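Local coordinates for protein saframycin Mx1 synthetase B (Legionella pneumophila subsp. pneumophila, PDB 3KXW) that belongs to the ANL superfamily of AMP-binding enzymes as a fatty acid AMP ligase and is bound here to 5'-O-[(S)-(dodecanoyloxy)(hydroxy)phosphoryl]adenosine, at residues Met205-Pro217 with Gly234-Leu246. Residues are numbered along the deposited sequence; the frame is centred on the assembly and turned at random.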
# COMPACT_ATOMS: atom_id res chain seq x y z
N MSE A 205 1.34 -11.11 -17.70
CA MSE A 205 2.66 -11.59 -17.30
C MSE A 205 3.06 -12.79 -18.15
O MSE A 205 2.21 -13.53 -18.61
CB MSE A 205 2.65 -12.00 -15.82
CG MSE A 205 2.34 -10.83 -14.94
SE MSE A 205 2.79 -11.12 -13.07
CE MSE A 205 2.07 -9.43 -12.42
N ASN A 206 4.36 -12.95 -18.33
CA ASN A 206 4.89 -14.06 -19.12
C ASN A 206 6.30 -14.31 -18.62
O ASN A 206 6.68 -13.78 -17.57
CB ASN A 206 4.86 -13.75 -20.63
CG ASN A 206 5.65 -12.50 -21.00
OD1 ASN A 206 6.75 -12.27 -20.52
ND2 ASN A 206 5.08 -11.69 -21.89
N ASP A 207 7.09 -15.09 -19.34
CA ASP A 207 8.40 -15.44 -18.79
C ASP A 207 9.52 -14.46 -19.18
O ASP A 207 10.70 -14.68 -18.91
CB ASP A 207 8.75 -16.92 -19.07
CG ASP A 207 8.79 -17.23 -20.53
OD1 ASP A 207 9.01 -16.27 -21.29
OD2 ASP A 207 8.61 -18.41 -20.92
N GLU A 208 9.14 -13.34 -19.78
CA GLU A 208 10.05 -12.20 -19.85
C GLU A 208 9.82 -11.27 -18.63
O GLU A 208 10.64 -10.40 -18.34
CB GLU A 208 9.80 -11.45 -21.15
CG GLU A 208 10.90 -10.50 -21.56
CD GLU A 208 10.60 -9.86 -22.90
OE1 GLU A 208 10.08 -10.56 -23.82
OE2 GLU A 208 10.87 -8.64 -23.03
N THR A 209 8.72 -11.48 -17.93
CA THR A 209 8.30 -10.50 -16.91
C THR A 209 9.31 -10.41 -15.78
O THR A 209 9.79 -11.43 -15.27
CB THR A 209 6.93 -10.88 -16.30
OG1 THR A 209 5.93 -10.87 -17.33
CG2 THR A 209 6.55 -9.90 -15.18
N ILE A 210 9.64 -9.18 -15.38
CA ILE A 210 10.44 -8.97 -14.18
C ILE A 210 9.77 -7.88 -13.35
O ILE A 210 9.48 -6.80 -13.84
CB ILE A 210 11.88 -8.59 -14.52
CG1 ILE A 210 12.56 -9.77 -15.23
CG2 ILE A 210 12.66 -8.19 -13.26
CD1 ILE A 210 14.01 -9.52 -15.58
N ILE A 211 9.49 -8.16 -12.09
CA ILE A 211 8.84 -7.14 -11.29
C ILE A 211 9.84 -6.42 -10.41
O ILE A 211 10.68 -7.06 -9.77
CB ILE A 211 7.72 -7.76 -10.43
CG1 ILE A 211 6.65 -8.39 -11.34
CG2 ILE A 211 7.15 -6.72 -9.46
CD1 ILE A 211 5.54 -9.13 -10.56
N PHE A 212 9.78 -5.10 -10.37
CA PHE A 212 10.55 -4.37 -9.37
C PHE A 212 9.60 -3.73 -8.36
O PHE A 212 8.54 -3.24 -8.73
CB PHE A 212 11.46 -3.30 -9.98
CG PHE A 212 12.33 -2.65 -8.96
CD1 PHE A 212 13.57 -3.21 -8.65
CD2 PHE A 212 11.86 -1.58 -8.20
CE1 PHE A 212 14.35 -2.66 -7.64
CE2 PHE A 212 12.64 -1.04 -7.20
CZ PHE A 212 13.89 -1.58 -6.91
N SER A 213 9.96 -3.75 -7.08
CA SER A 213 9.13 -3.10 -6.10
C SER A 213 9.90 -2.48 -4.96
O SER A 213 10.80 -3.11 -4.42
CB SER A 213 8.12 -4.09 -5.54
OG SER A 213 7.22 -3.45 -4.64
N TRP A 214 9.56 -1.25 -4.59
CA TRP A 214 10.01 -0.70 -3.30
C TRP A 214 8.86 -0.64 -2.30
O TRP A 214 9.03 -0.13 -1.20
CB TRP A 214 10.60 0.72 -3.45
CG TRP A 214 9.64 1.69 -4.14
CD1 TRP A 214 9.64 2.00 -5.46
CD2 TRP A 214 8.57 2.44 -3.55
NE1 TRP A 214 8.62 2.90 -5.74
CE2 TRP A 214 7.96 3.18 -4.57
CE3 TRP A 214 8.08 2.56 -2.24
CZ2 TRP A 214 6.87 4.01 -4.35
CZ3 TRP A 214 6.99 3.41 -2.01
CH2 TRP A 214 6.39 4.12 -3.07
N LEU A 215 7.69 -1.16 -2.69
CA LEU A 215 6.46 -0.97 -1.91
C LEU A 215 6.47 -1.67 -0.56
O LEU A 215 7.05 -2.73 -0.41
CB LEU A 215 5.23 -1.42 -2.71
CG LEU A 215 4.95 -0.73 -4.05
CD1 LEU A 215 3.71 -1.34 -4.71
CD2 LEU A 215 4.82 0.81 -3.90
N PRO A 216 5.82 -1.05 0.44
CA PRO A 216 5.76 -1.67 1.77
C PRO A 216 5.23 -3.11 1.65
O PRO A 216 4.13 -3.29 1.13
CB PRO A 216 4.72 -0.82 2.52
CG PRO A 216 4.65 0.48 1.79
CD PRO A 216 5.17 0.27 0.38
N PRO A 217 5.98 -4.11 2.14
CA PRO A 217 5.46 -5.49 2.12
C PRO A 217 4.36 -5.69 3.18
O PRO A 217 3.80 -6.77 3.24
CB PRO A 217 6.69 -6.35 2.47
CG PRO A 217 7.75 -5.44 2.93
CD PRO A 217 7.30 -4.00 2.78
N GLY A 234 6.29 -17.84 -11.09
CA GLY A 234 7.61 -18.23 -11.58
C GLY A 234 8.47 -17.07 -12.09
O GLY A 234 9.34 -17.25 -12.95
N ILE A 235 8.20 -15.88 -11.56
CA ILE A 235 8.73 -14.64 -12.10
C ILE A 235 9.61 -13.95 -11.09
O ILE A 235 9.28 -13.93 -9.90
CB ILE A 235 7.57 -13.64 -12.37
CG1 ILE A 235 6.67 -14.15 -13.49
CG2 ILE A 235 8.11 -12.22 -12.68
CD1 ILE A 235 7.39 -14.58 -14.69
N GLN A 236 10.69 -13.33 -11.54
CA GLN A 236 11.58 -12.65 -10.59
C GLN A 236 10.93 -11.44 -9.91
O GLN A 236 10.25 -10.64 -10.57
CB GLN A 236 12.87 -12.20 -11.27
CG GLN A 236 13.88 -13.29 -11.55
CD GLN A 236 15.22 -12.71 -11.93
OE1 GLN A 236 15.58 -12.63 -13.11
NE2 GLN A 236 15.97 -12.30 -10.92
N ALA A 237 11.13 -11.32 -8.60
CA ALA A 237 10.74 -10.12 -7.86
C ALA A 237 12.04 -9.45 -7.41
O ALA A 237 12.86 -10.08 -6.73
CB ALA A 237 9.87 -10.50 -6.64
N ILE A 238 12.25 -8.20 -7.81
CA ILE A 238 13.45 -7.48 -7.39
C ILE A 238 13.02 -6.32 -6.52
O ILE A 238 12.16 -5.54 -6.93
CB ILE A 238 14.24 -6.89 -8.61
CG1 ILE A 238 14.43 -7.94 -9.70
CG2 ILE A 238 15.57 -6.24 -8.14
CD1 ILE A 238 15.36 -8.99 -9.37
N MSE A 239 13.59 -6.20 -5.32
CA MSE A 239 13.00 -5.30 -4.33
C MSE A 239 14.00 -4.44 -3.54
O MSE A 239 15.16 -4.79 -3.39
CB MSE A 239 12.18 -6.12 -3.33
CG MSE A 239 10.98 -6.83 -3.95
SE MSE A 239 10.43 -8.29 -2.75
CE MSE A 239 11.94 -9.52 -3.11
N MSE A 240 13.50 -3.32 -3.04
CA MSE A 240 14.20 -2.58 -2.02
C MSE A 240 13.16 -2.04 -1.04
O MSE A 240 11.94 -2.19 -1.26
CB MSE A 240 14.99 -1.43 -2.64
CG MSE A 240 14.13 -0.32 -3.22
SE MSE A 240 15.23 1.06 -4.07
CE MSE A 240 13.78 2.19 -4.73
N SER A 241 13.62 -1.39 0.02
CA SER A 241 12.71 -0.88 1.03
C SER A 241 12.11 0.49 0.66
O SER A 241 12.69 1.24 -0.11
CB SER A 241 13.43 -0.74 2.37
OG SER A 241 14.39 0.29 2.30
N PRO A 242 10.95 0.82 1.23
CA PRO A 242 10.40 2.15 0.96
C PRO A 242 11.34 3.23 1.45
O PRO A 242 11.41 4.30 0.83
CB PRO A 242 9.10 2.16 1.77
CG PRO A 242 8.72 0.73 1.86
CD PRO A 242 10.03 -0.00 2.03
N PHE A 243 12.06 2.97 2.55
CA PHE A 243 13.05 3.93 3.04
C PHE A 243 14.06 4.29 1.94
O PHE A 243 14.39 5.46 1.74
CB PHE A 243 13.76 3.37 4.28
CG PHE A 243 14.90 4.22 4.78
CD1 PHE A 243 14.67 5.29 5.62
CD2 PHE A 243 16.20 3.96 4.38
CE1 PHE A 243 15.73 6.09 6.08
CE2 PHE A 243 17.26 4.74 4.84
CZ PHE A 243 17.02 5.81 5.68
N SER A 244 14.54 3.29 1.22
CA SER A 244 15.50 3.49 0.14
C SER A 244 14.91 4.37 -0.96
O SER A 244 15.56 5.27 -1.49
CB SER A 244 15.96 2.14 -0.44
OG SER A 244 16.81 1.50 0.49
N PHE A 245 13.65 4.10 -1.30
CA PHE A 245 12.98 4.92 -2.30
C PHE A 245 12.88 6.40 -1.86
O PHE A 245 13.23 7.31 -2.63
CB PHE A 245 11.58 4.39 -2.59
CG PHE A 245 10.79 5.30 -3.47
CD1 PHE A 245 11.26 5.60 -4.74
CD2 PHE A 245 9.64 5.91 -3.01
CE1 PHE A 245 10.57 6.49 -5.56
CE2 PHE A 245 8.94 6.78 -3.83
CZ PHE A 245 9.41 7.07 -5.10
N LEU A 246 12.39 6.63 -0.65
CA LEU A 246 12.18 7.99 -0.17
C LEU A 246 13.47 8.76 -0.04
O LEU A 246 13.53 9.94 -0.39
CB LEU A 246 11.38 8.00 1.14
CG LEU A 246 9.91 7.58 1.01
CD1 LEU A 246 9.21 7.76 2.33
CD2 LEU A 246 9.17 8.38 -0.05
O HOH W 1 10.59 -15.95 -15.74
O HOH W 2 11.34 -13.44 -14.37
O HOH W 3 9.80 -3.42 0.11
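Strands 210-213 and 236-239, the two parallel strands of a beta-alpha-beta unit connected through helix 220-233, pair inside the AMP-binding domain of this ANL-family protein. Ile211 N donates to Gln236 O and Ile211 O accepts from Ile238 N at 2.8 Å; Ser213 repeats the pattern, its N bonded to Ile238 O and its O to Met240 N at 3.0 Å. Between Thr209 and Gln236 a water bridges instead, donating to Thr209 O and accepting from Gln236 N. Another water, next to Leu215 and Met240, donates to both carbonyl oxygens. Ile235 lies against the turn 206-209, its CG2 3.8 Å from Thr209 CG2. On the face bearing Phe212 and Ile238, these two side chains cross at about a right angle, with Phe212 CD1 3.7 Å from Ile238 CG2, while the selenium of selenomethionine Met240 approaches the phenylalanine ring edge. Past the strands, Trp214 has its CG between backbone N and carbonyl carbon (chi1 54°), which lays the indole over Phe245 of helix 242-247. The two form an offset stack, five-membered ring to phenyl, with centroids 4.0 Å apart and planes at 12°; Leu215 CD2 lies over the opposite indole face, toward its rim, and Trp252 meets the indole edge-to-face. Ser241 caps the helix by accepting from Ser244 N. Ile211, on the other face of the sheet, comes near the bound ligand, which also touches Met205. Four backbone hydrogen bonds thus join the strands, and the buried Trp214-Phe245 stack extends the contact to helix 242-247; one water bridges a donor to an acceptor, the other satisfies two carbonyl acceptors.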